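PDB 5G4D: crispr-associated endoribonuclease CAS2 from Thermococcus onnurineus, which probably acts as a magnesium-dependent endoribonuclease on single-stranded RNA and takes part, as a homodimer, in the adaptation stage of CRISPR-Cas immunity. Local coordinates for residues Ile8-Ala13 with Ser34-Glu39. Sequence-based numbering, arbitrary orientation.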
ATOM      1  N   ILE A   8      -0.966  -5.496  -2.261  1.00 11.05           N
ATOM      2  CA  ILE A   8       0.156  -5.332  -3.178  1.00 11.77           C
ATOM      3  C   ILE A   8       0.280  -3.862  -3.549  1.00 13.40           C
ATOM      4  O   ILE A   8      -0.692  -3.242  -3.999  1.00 13.72           O
ATOM      5  CB  ILE A   8      -0.004  -6.189  -4.445  1.00 13.29           C
ATOM      6  CG1 ILE A   8      -0.085  -7.666  -4.064  1.00 13.91           C
ATOM      7  CG2 ILE A   8       1.170  -5.932  -5.397  1.00 13.65           C
ATOM      8  CD1 ILE A   8       0.007  -8.593  -5.270  1.00 13.09           C
ATOM      9  N   VAL A   9       1.474  -3.309  -3.365  1.00 11.28           N
ATOM     10  CA  VAL A   9       1.784  -1.946  -3.794  1.00 12.55           C
ATOM     11  C   VAL A   9       2.954  -2.030  -4.761  1.00 13.21           C
ATOM     12  O   VAL A   9       3.835  -2.881  -4.603  1.00 13.84           O
ATOM     13  CB  VAL A   9       2.121  -1.026  -2.599  1.00 14.33           C
ATOM     14  CG1 VAL A   9       0.934  -0.919  -1.669  1.00 14.95           C
ATOM     15  CG2 VAL A   9       3.341  -1.554  -1.849  1.00 15.97           C
ATOM     16  N   TYR A  10       2.966  -1.172  -5.776  1.00 12.68           N
ATOM     17  CA  TYR A  10       4.038  -1.284  -6.760  1.00 15.20           C
ATOM     18  C   TYR A  10       4.472   0.087  -7.252  1.00 16.39           C
ATOM     19  O   TYR A  10       3.687   1.034  -7.323  1.00 16.95           O
ATOM     20  CB  TYR A  10       3.657  -2.172  -7.955  1.00 15.04           C
ATOM     21  CG  TYR A  10       2.397  -1.779  -8.689  1.00 14.96           C
ATOM     22  CD1 TYR A  10       1.166  -2.293  -8.314  1.00 14.50           C
ATOM     23  CD2 TYR A  10       2.444  -0.915  -9.782  1.00 19.13           C
ATOM     24  CE1 TYR A  10       0.012  -1.949  -8.973  1.00 17.25           C
ATOM     25  CE2 TYR A  10       1.290  -0.568 -10.464  1.00 20.34           C
ATOM     26  CZ  TYR A  10       0.079  -1.095 -10.059  1.00 19.18           C
ATOM     27  OH  TYR A  10      -1.083  -0.771 -10.724  1.00 19.05           O
ATOM     28  N   ASP A  11       5.757   0.159  -7.562  1.00 15.95           N
ATOM     29  CA  ASP A  11       6.437   1.355  -8.046  1.00 18.84           C
ATOM     30  C   ASP A  11       7.152   0.886  -9.308  1.00 18.06           C
ATOM     31  O   ASP A  11       8.220   0.275  -9.211  1.00 19.03           O
ATOM     32  CB  ASP A  11       7.401   1.858  -6.976  1.00 21.63           C
ATOM     33  CG  ASP A  11       7.863   3.262  -7.213  1.00 30.19           C
ATOM     34  OD1 ASP A  11       7.918   3.677  -8.390  1.00 28.19           O
ATOM     35  OD2 ASP A  11       8.170   3.942  -6.206  1.00 35.07           O
ATOM     36  N   VAL A  12       6.550   1.109 -10.479  1.00 16.99           N
ATOM     37  CA  VAL A  12       7.015   0.512 -11.734  1.00 14.77           C
ATOM     38  C   VAL A  12       7.210   1.631 -12.746  1.00 19.82           C
ATOM     39  O   VAL A  12       6.434   2.589 -12.771  1.00 20.43           O
ATOM     40  CB  VAL A  12       6.014  -0.531 -12.273  1.00 18.28           C
ATOM     41  CG1 VAL A  12       6.443  -1.054 -13.651  1.00 20.48           C
ATOM     42  CG2 VAL A  12       5.875  -1.711 -11.286  1.00 15.13           C
ATOM     43  N   ALA A  13       8.232   1.497 -13.589  1.00 19.12           N
ATOM     44  CA  ALA A  13       8.528   2.536 -14.568  1.00 21.55           C
ATOM     45  C   ALA A  13       7.354   2.731 -15.525  1.00 20.01           C
ATOM     46  O   ALA A  13       6.544   1.832 -15.763  1.00 17.83           O
ATOM     47  CB  ALA A  13       9.797   2.187 -15.342  1.00 21.28           C
ATOM     48  N   SER A  34      -1.982   2.143  -7.909  1.00 21.76           N
ATOM     49  CA  SER A  34      -0.850   1.264  -7.609  1.00 20.20           C
ATOM     50  C   SER A  34      -1.042   0.469  -6.318  1.00 16.86           C
ATOM     51  O   SER A  34      -0.067   0.029  -5.705  1.00 15.39           O
ATOM     52  CB  SER A  34       0.464   2.046  -7.562  1.00 21.52           C
ATOM     53  OG  SER A  34       0.578   2.868  -8.707  1.00 28.71           O
ATOM     54  N   VAL A  35      -2.286   0.245  -5.904  1.00 16.38           N
ATOM     55  CA  VAL A  35      -2.575  -0.582  -4.732  1.00 13.51           C
ATOM     56  C   VAL A  35      -3.682  -1.568  -5.072  1.00 15.22           C
ATOM     57  O   VAL A  35      -4.738  -1.163  -5.568  1.00 16.16           O
ATOM     58  CB  VAL A  35      -3.001   0.264  -3.522  1.00 16.93           C
ATOM     59  CG1 VAL A  35      -3.227  -0.646  -2.296  1.00 15.03           C
ATOM     60  CG2 VAL A  35      -1.972   1.366  -3.244  1.00 16.00           C
ATOM     61  N   PHE A  36      -3.459  -2.843  -4.753  1.00 13.64           N
ATOM     62  CA  PHE A  36      -4.445  -3.908  -4.925  1.00 13.46           C
ATOM     63  C   PHE A  36      -4.528  -4.736  -3.649  1.00 14.71           C
ATOM     64  O   PHE A  36      -3.574  -4.801  -2.864  1.00 15.49           O
ATOM     65  CB  PHE A  36      -4.107  -4.836  -6.118  1.00 13.71           C
ATOM     66  CG  PHE A  36      -4.311  -4.198  -7.472  1.00 15.05           C
ATOM     67  CD1 PHE A  36      -3.376  -3.322  -7.988  1.00 12.77           C
ATOM     68  CD2 PHE A  36      -5.441  -4.491  -8.229  1.00 18.30           C
ATOM     69  CE1 PHE A  36      -3.562  -2.716  -9.239  1.00 17.79           C
ATOM     70  CE2 PHE A  36      -5.642  -3.903  -9.489  1.00 18.87           C
ATOM     71  CZ  PHE A  36      -4.699  -3.022  -9.995  1.00 19.63           C
ATOM     72  N   GLU A  37      -5.675  -5.389  -3.436  1.00 14.36           N
ATOM     73  CA  GLU A  37      -5.779  -6.306  -2.304  1.00 13.86           C
ATOM     74  C   GLU A  37      -6.812  -7.394  -2.590  1.00 17.33           C
ATOM     75  O   GLU A  37      -7.677  -7.241  -3.455  1.00 18.27           O
ATOM     76  CB  GLU A  37      -6.127  -5.570  -0.996  1.00 15.52           C
ATOM     77  CG  GLU A  37      -7.517  -4.955  -0.940  1.00 19.92           C
ATOM     78  CD  GLU A  37      -7.835  -4.353   0.424  1.00 16.49           C
ATOM     79  OE1 GLU A  37      -8.232  -5.125   1.330  1.00 22.48           O
ATOM     80  OE2 GLU A  37      -7.691  -3.124   0.584  1.00 20.12           O
ATOM     81  N   GLY A  38      -6.719  -8.481  -1.838  1.00 16.53           N
ATOM     82  CA  GLY A  38      -7.702  -9.549  -1.938  1.00 18.67           C
ATOM     83  C   GLY A  38      -7.213 -10.865  -1.374  1.00 17.89           C
ATOM     84  O   GLY A  38      -6.043 -11.048  -1.031  1.00 16.23           O
ATOM     85  N   GLU A  39      -8.152 -11.805  -1.284  1.00 18.24           N
ATOM     86  CA  GLU A  39      -7.850 -13.152  -0.806  1.00 21.03           C
ATOM     87  C   GLU A  39      -7.275 -14.007  -1.929  1.00 19.65           C
ATOM     88  O   GLU A  39      -7.684 -13.891  -3.087  1.00 23.24           O
ATOM     89  CB  GLU A  39      -9.115 -13.814  -0.254  1.00 26.88           C
ATOM     90  CG  GLU A  39     -10.337 -13.626  -1.144  1.00 34.29           C
ATOM     91  CD  GLU A  39     -11.489 -14.557  -0.776  1.00 41.42           C
ATOM     92  OE1 GLU A  39     -11.808 -14.663   0.429  1.00 39.62           O
ATOM     93  OE2 GLU A  39     -12.069 -15.178  -1.695  1.00 44.91           O
TER
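Ile8 and Phe36 form an antiparallel hydrogen-bonded pair, Ile8 N to Phe36 O at 2.8 Å and Phe36 N to Ile8 O at 2.9 Å, both nearly straight, while Tyr10 N reaches Ser34 O over a longer 3.3 Å with a bent N-H...O angle of 146°. Between these bonds Val9 faces Val35 as a non-hydrogen-bonded pair, and their side chains lie side by side, CG1 of Val9 4.0 Å from CG2 of Val35. Beta-branched valine suits this extended backbone. The other face carries Ile8, Tyr10 and Phe36. With CG between the backbone N and the carbonyl carbon (chi1 55°), the Tyr10 ring reaches across to Ser34 and lies over its CA, which sits 3.8 Å from the ring centroid in a CH-pi contact. Ser34, at positive phi just before strand 35-40, has a side chain small enough to fit beside the ring. Farther out, the rings of Tyr10 and Phe36 meet at their edges, CE1 to CE1 at 3.7 Å, with Tyr10 OH close to the plane of the Phe36 ring. The two segments belong to the central strands of the ferredoxin-like beta-alpha-beta-beta-alpha-beta fold of Cas2, and helix 17-25 covers this aromatic face: its Val17, Lys21 and Leu24 pack on Tyr10, while Trp30 of strand 29-32 meets Phe36 edge-to-face. The valine face turns instead to the second subunit of the homodimer, where Val35 packs on Val9 of the other chain. Strand 4-11 ends at Asp11, the predicted catalytic magnesium ligand; its CB leaves the backbone away from segment 34-39, and OD2 accepts a hydrogen bond from the backbone N of Asn33 in the second subunit.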